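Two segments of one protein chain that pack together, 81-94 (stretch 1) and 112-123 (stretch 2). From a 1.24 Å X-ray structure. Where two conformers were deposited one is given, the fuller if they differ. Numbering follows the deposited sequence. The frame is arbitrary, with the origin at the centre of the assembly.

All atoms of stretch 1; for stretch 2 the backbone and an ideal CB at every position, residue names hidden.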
# COMPACT_ATOMS: atom_id res chain seq x y z
N GLY A 81 -1.67 0.89 -2.61
CA GLY A 81 -1.82 0.49 -1.21
C GLY A 81 -2.95 1.16 -0.46
O GLY A 81 -3.31 0.72 0.63
N LEU A 82 -3.50 2.23 -1.02
CA LEU A 82 -4.53 3.01 -0.36
C LEU A 82 -5.90 2.68 -0.97
O LEU A 82 -6.03 2.60 -2.19
CB LEU A 82 -4.23 4.50 -0.57
CG LEU A 82 -5.15 5.50 0.13
CD1 LEU A 82 -5.07 5.38 1.64
CD2 LEU A 82 -4.81 6.92 -0.33
N SER A 83 -6.92 2.53 -0.13
CA SER A 83 -8.23 2.05 -0.57
C SER A 83 -9.37 2.77 0.12
O SER A 83 -9.34 3.01 1.33
CB SER A 83 -8.33 0.55 -0.24
OG SER A 83 -9.58 0.01 -0.64
N ILE A 84 -10.42 3.08 -0.65
CA ILE A 84 -11.63 3.57 -0.01
C ILE A 84 -12.51 2.41 0.45
O ILE A 84 -13.31 2.58 1.36
CB ILE A 84 -12.42 4.59 -0.87
CG1 ILE A 84 -12.93 3.96 -2.17
CG2 ILE A 84 -11.54 5.78 -1.17
CD1 ILE A 84 -13.86 4.87 -2.96
N ILE A 85 -12.34 1.22 -0.14
CA ILE A 85 -13.15 0.07 0.24
C ILE A 85 -12.43 -0.78 1.29
O ILE A 85 -11.19 -0.77 1.36
CB ILE A 85 -13.58 -0.78 -0.98
CG1 ILE A 85 -12.37 -1.31 -1.75
CG2 ILE A 85 -14.51 0.04 -1.89
CD1 ILE A 85 -12.72 -2.38 -2.81
N PRO A 86 -13.19 -1.48 2.15
CA PRO A 86 -12.59 -2.13 3.32
C PRO A 86 -11.54 -3.19 3.04
O PRO A 86 -11.58 -3.93 2.06
CB PRO A 86 -13.79 -2.77 4.03
CG PRO A 86 -14.94 -1.99 3.58
CD PRO A 86 -14.65 -1.60 2.16
N THR A 87 -10.58 -3.22 3.96
CA THR A 87 -9.62 -4.30 4.08
C THR A 87 -9.47 -4.55 5.58
O THR A 87 -10.09 -3.88 6.40
CB THR A 87 -8.25 -3.92 3.52
OG1 THR A 87 -7.64 -2.98 4.41
CG2 THR A 87 -8.36 -3.33 2.12
N THR A 88 -8.62 -5.48 5.96
CA THR A 88 -8.33 -5.73 7.36
C THR A 88 -7.62 -4.54 8.01
O THR A 88 -7.64 -4.40 9.22
CB THR A 88 -7.45 -6.97 7.47
OG1 THR A 88 -8.22 -8.09 7.06
CG2 THR A 88 -6.95 -7.23 8.91
N ASN A 89 -6.98 -3.71 7.20
CA ASN A 89 -6.10 -2.66 7.71
C ASN A 89 -6.76 -1.31 7.59
O ASN A 89 -6.74 -0.68 6.54
CB ASN A 89 -4.77 -2.69 6.96
CG ASN A 89 -4.30 -4.09 6.75
OD1 ASN A 89 -4.03 -4.80 7.71
ND2 ASN A 89 -4.24 -4.52 5.51
N GLN A 90 -7.38 -0.88 8.68
CA GLN A 90 -8.12 0.37 8.72
C GLN A 90 -7.18 1.50 9.12
O GLN A 90 -6.42 1.36 10.06
CB GLN A 90 -9.29 0.26 9.71
CG GLN A 90 -10.30 1.40 9.61
CD GLN A 90 -11.60 1.12 10.37
OE1 GLN A 90 -12.06 -0.03 10.44
NE2 GLN A 90 -12.19 2.15 10.94
N ILE A 91 -7.23 2.60 8.38
CA ILE A 91 -6.39 3.75 8.68
C ILE A 91 -7.21 5.03 8.73
O ILE A 91 -7.90 5.38 7.78
CB ILE A 91 -5.21 3.87 7.70
CG1 ILE A 91 -5.68 3.98 6.25
CG2 ILE A 91 -4.32 2.66 7.85
CD1 ILE A 91 -4.56 4.30 5.29
N HIS A 92 -7.11 5.72 9.85
CA HIS A 92 -7.77 7.01 9.98
C HIS A 92 -6.72 8.08 9.69
O HIS A 92 -5.72 8.16 10.39
CB HIS A 92 -8.34 7.19 11.38
CG HIS A 92 -9.28 8.34 11.48
ND1 HIS A 92 -10.59 8.28 11.04
CD2 HIS A 92 -9.09 9.60 11.93
CE1 HIS A 92 -11.17 9.45 11.23
NE2 HIS A 92 -10.28 10.27 11.77
N LEU A 93 -6.97 8.86 8.65
CA LEU A 93 -5.96 9.73 8.06
C LEU A 93 -6.66 10.92 7.40
O LEU A 93 -7.57 10.73 6.60
CB LEU A 93 -5.19 8.93 7.01
CG LEU A 93 -3.96 9.54 6.34
CD1 LEU A 93 -3.16 8.41 5.72
CD2 LEU A 93 -4.33 10.57 5.28
N GLY A 94 -6.25 12.15 7.74
CA GLY A 94 -6.82 13.34 7.13
C GLY A 94 -8.30 13.49 7.41
O GLY A 94 -9.05 14.03 6.58
N UNK A 112 4.05 8.93 3.15
CA UNK A 112 3.84 9.42 1.80
C UNK A 112 2.82 10.56 1.75
O UNK A 112 2.98 11.51 0.99
CB UNK A 112 3.38 8.27 0.90
N UNK A 113 1.78 10.45 2.57
CA UNK A 113 0.70 11.44 2.58
C UNK A 113 0.95 12.57 3.57
O UNK A 113 0.16 13.52 3.65
CB UNK A 113 -0.63 10.76 2.91
N UNK A 114 2.07 12.49 4.29
CA UNK A 114 2.46 13.48 5.29
C UNK A 114 1.34 13.72 6.29
O UNK A 114 0.83 14.84 6.44
CB UNK A 114 2.85 14.80 4.61
N UNK A 115 0.95 12.65 6.96
CA UNK A 115 -0.27 12.67 7.75
C UNK A 115 -0.15 11.76 8.96
O UNK A 115 0.23 10.61 8.82
CB UNK A 115 -1.47 12.26 6.89
N UNK A 116 -0.52 12.26 10.13
CA UNK A 116 -0.69 11.38 11.27
C UNK A 116 -1.72 10.30 10.92
O UNK A 116 -2.65 10.54 10.14
CB UNK A 116 -1.12 12.17 12.51
N UNK A 117 -1.57 9.12 11.50
CA UNK A 117 -2.53 8.05 11.27
C UNK A 117 -2.83 7.29 12.54
O UNK A 117 -2.02 7.25 13.47
CB UNK A 117 -2.01 7.09 10.20
N UNK A 118 -4.02 6.70 12.57
CA UNK A 118 -4.39 5.69 13.55
C UNK A 118 -4.66 4.44 12.72
O UNK A 118 -5.50 4.47 11.82
CB UNK A 118 -5.59 6.10 14.40
N UNK A 119 -4.00 3.36 13.06
CA UNK A 119 -4.08 2.10 12.34
C UNK A 119 -4.70 1.04 13.22
O UNK A 119 -4.30 0.88 14.38
CB UNK A 119 -2.70 1.66 11.86
N UNK A 120 -5.65 0.30 12.66
CA UNK A 120 -6.20 -0.89 13.31
C UNK A 120 -6.07 -2.05 12.34
O UNK A 120 -6.47 -1.95 11.18
CB UNK A 120 -7.66 -0.68 13.73
N UNK A 121 -5.51 -3.15 12.84
CA UNK A 121 -5.30 -4.33 12.02
C UNK A 121 -5.41 -5.58 12.88
O UNK A 121 -5.95 -5.52 13.98
CB UNK A 121 -3.94 -4.27 11.32
N UNK A 122 -4.89 -6.69 12.37
CA UNK A 122 -5.00 -7.99 13.02
C UNK A 122 -3.70 -8.75 12.90
O UNK A 122 -3.03 -8.68 11.88
CB UNK A 122 -6.15 -8.80 12.42
N UNK A 123 -3.35 -9.51 13.94
CA UNK A 123 -2.25 -10.45 13.84
C UNK A 123 -2.65 -11.57 12.90
O UNK A 123 -3.69 -12.21 13.10
CB UNK A 123 -1.86 -11.00 15.21

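Position 112 lies in the last part of a helix, with nothing of stretch 1 within 5.5 Å of its CB, so stretch 1 sets no preference; it is A112. At 113 the CB points toward stretch 1 and sits 4.4 Å from L93 CD2, with L82 beyond. An apolar chain of some length would suit this greasy corner, such as leucine, isoleucine or methionine. The residue is L113, whose CD1 reaches L93 CD1 at 3.5 Å and L82 CD2 at 4.2 Å, touching two leucines that are eleven residues apart in sequence.

Position 114 has positive phi (53°) and closes the helix in a Schellman motif. Glycine or asparagine would be expected there, yet the residue is V114, its CB directed away from stretch 1. At 115 the CB points toward L93 and already lies in contact range of CD2, which favours a small apolar side chain. A115 fits, its CB 3.7 Å from L93 CD2. Position 116 points sideways with open space around it, so a polar residue is acceptable. D116 turns its carboxylate away, while its backbone O accepts from a water that also accepts from G94 N, linking the stretches.

From 117 the chain runs as a strand antiparallel to the strand of stretch 1 that includes Q90 to L93. The CB of 117 is 3.9 Å from H92 O, 4.8 Å from L93 CD1 and 5.2 Å from I91 CB; the aliphatic neighbours suit a valine or isoleucine. V117 places CG1 3.4 Å from L93 CD1. Position 118 pairs with H92, its N donating to H92 O (3.1 Å) and its O accepting from H92 N (2.8 Å). Its CB is on the face of Q90 and H92, beside an imidazole, where polar or acidic residues would serve. D118 packs its CB 4.1 Å from H92 CB, and OD1 is bonded elsewhere in the structure.

Position 119 returns to the face of I91, with its CB 4.4 Å from I91 CG2; a beta-branched aliphatic is natural. I119 sets CG1 4.0 Å from I91 CG2. At 120, paired with Q90 through two backbone bonds, the side chain shares the face of Q90, and many polar residues would do. H120 leads its ring away, and ND1 lies 2.6 Å from a water that donates to T88 O.

The CB of 121 is 3.7 Å from N89 OD1, an acceptor calling for a short donor, serine or threonine. S121 OG donates to N89 OD1 at 2.7 Å. At 122 the CB is 3.9 Å from T88 CG2, so a chain with a long aliphatic part fits; R122 lays CG 3.8 Å from T88 CG2. Position 123 is out of reach, and C123 makes no contact with stretch 1.

Stretch 2 (112-123) ALVADVDIHSRC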
# COMPACT_ATOMS: atom_id res chain seq x y z
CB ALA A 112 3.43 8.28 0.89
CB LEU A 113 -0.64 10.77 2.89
CG LEU A 113 -1.13 9.78 1.83
CD1 LEU A 113 -2.33 9.00 2.35
CD2 LEU A 113 -1.49 10.54 0.55
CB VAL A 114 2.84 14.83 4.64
CG1 VAL A 114 3.63 15.67 5.65
CG2 VAL A 114 3.65 14.60 3.36
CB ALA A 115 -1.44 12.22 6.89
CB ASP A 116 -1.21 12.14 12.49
CG ASP A 116 -0.17 13.05 13.11
OD1 ASP A 116 0.98 13.08 12.64
OD2 ASP A 116 -0.52 13.71 14.10
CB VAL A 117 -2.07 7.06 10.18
CG1 VAL A 117 -1.90 7.77 8.84
CG2 VAL A 117 -0.77 6.37 10.58
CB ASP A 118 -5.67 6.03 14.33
CG ASP A 118 -5.55 7.27 15.20
OD1 ASP A 118 -4.45 7.85 15.34
OD2 ASP A 118 -6.57 7.67 15.78
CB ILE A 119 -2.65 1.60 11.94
CG1 ILE A 119 -1.96 2.64 11.04
CG2 ILE A 119 -2.68 0.20 11.29
CD1 ILE A 119 -0.46 2.52 11.03
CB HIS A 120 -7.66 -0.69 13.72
CG HIS A 120 -8.21 -1.79 14.58
ND1 HIS A 120 -8.56 -3.02 14.07
CD2 HIS A 120 -8.46 -1.85 15.91
CE1 HIS A 120 -9.00 -3.79 15.06
NE2 HIS A 120 -8.95 -3.10 16.18
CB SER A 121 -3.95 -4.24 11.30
OG SER A 121 -3.80 -5.26 10.33
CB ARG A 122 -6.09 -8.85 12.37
CG ARG A 122 -7.50 -8.31 12.53
CD ARG A 122 -8.05 -8.61 13.88
NE ARG A 122 -9.31 -7.92 14.13
CZ ARG A 122 -10.00 -8.03 15.25
NH1 ARG A 122 -9.58 -8.84 16.22
NH2 ARG A 122 -11.12 -7.34 15.42
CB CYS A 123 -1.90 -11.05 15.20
SG CYS A 123 -0.59 -12.30 15.16
O HOH W 1 -8.95 -3.76 11.57
O HOH W 2 -4.15 12.73 9.64
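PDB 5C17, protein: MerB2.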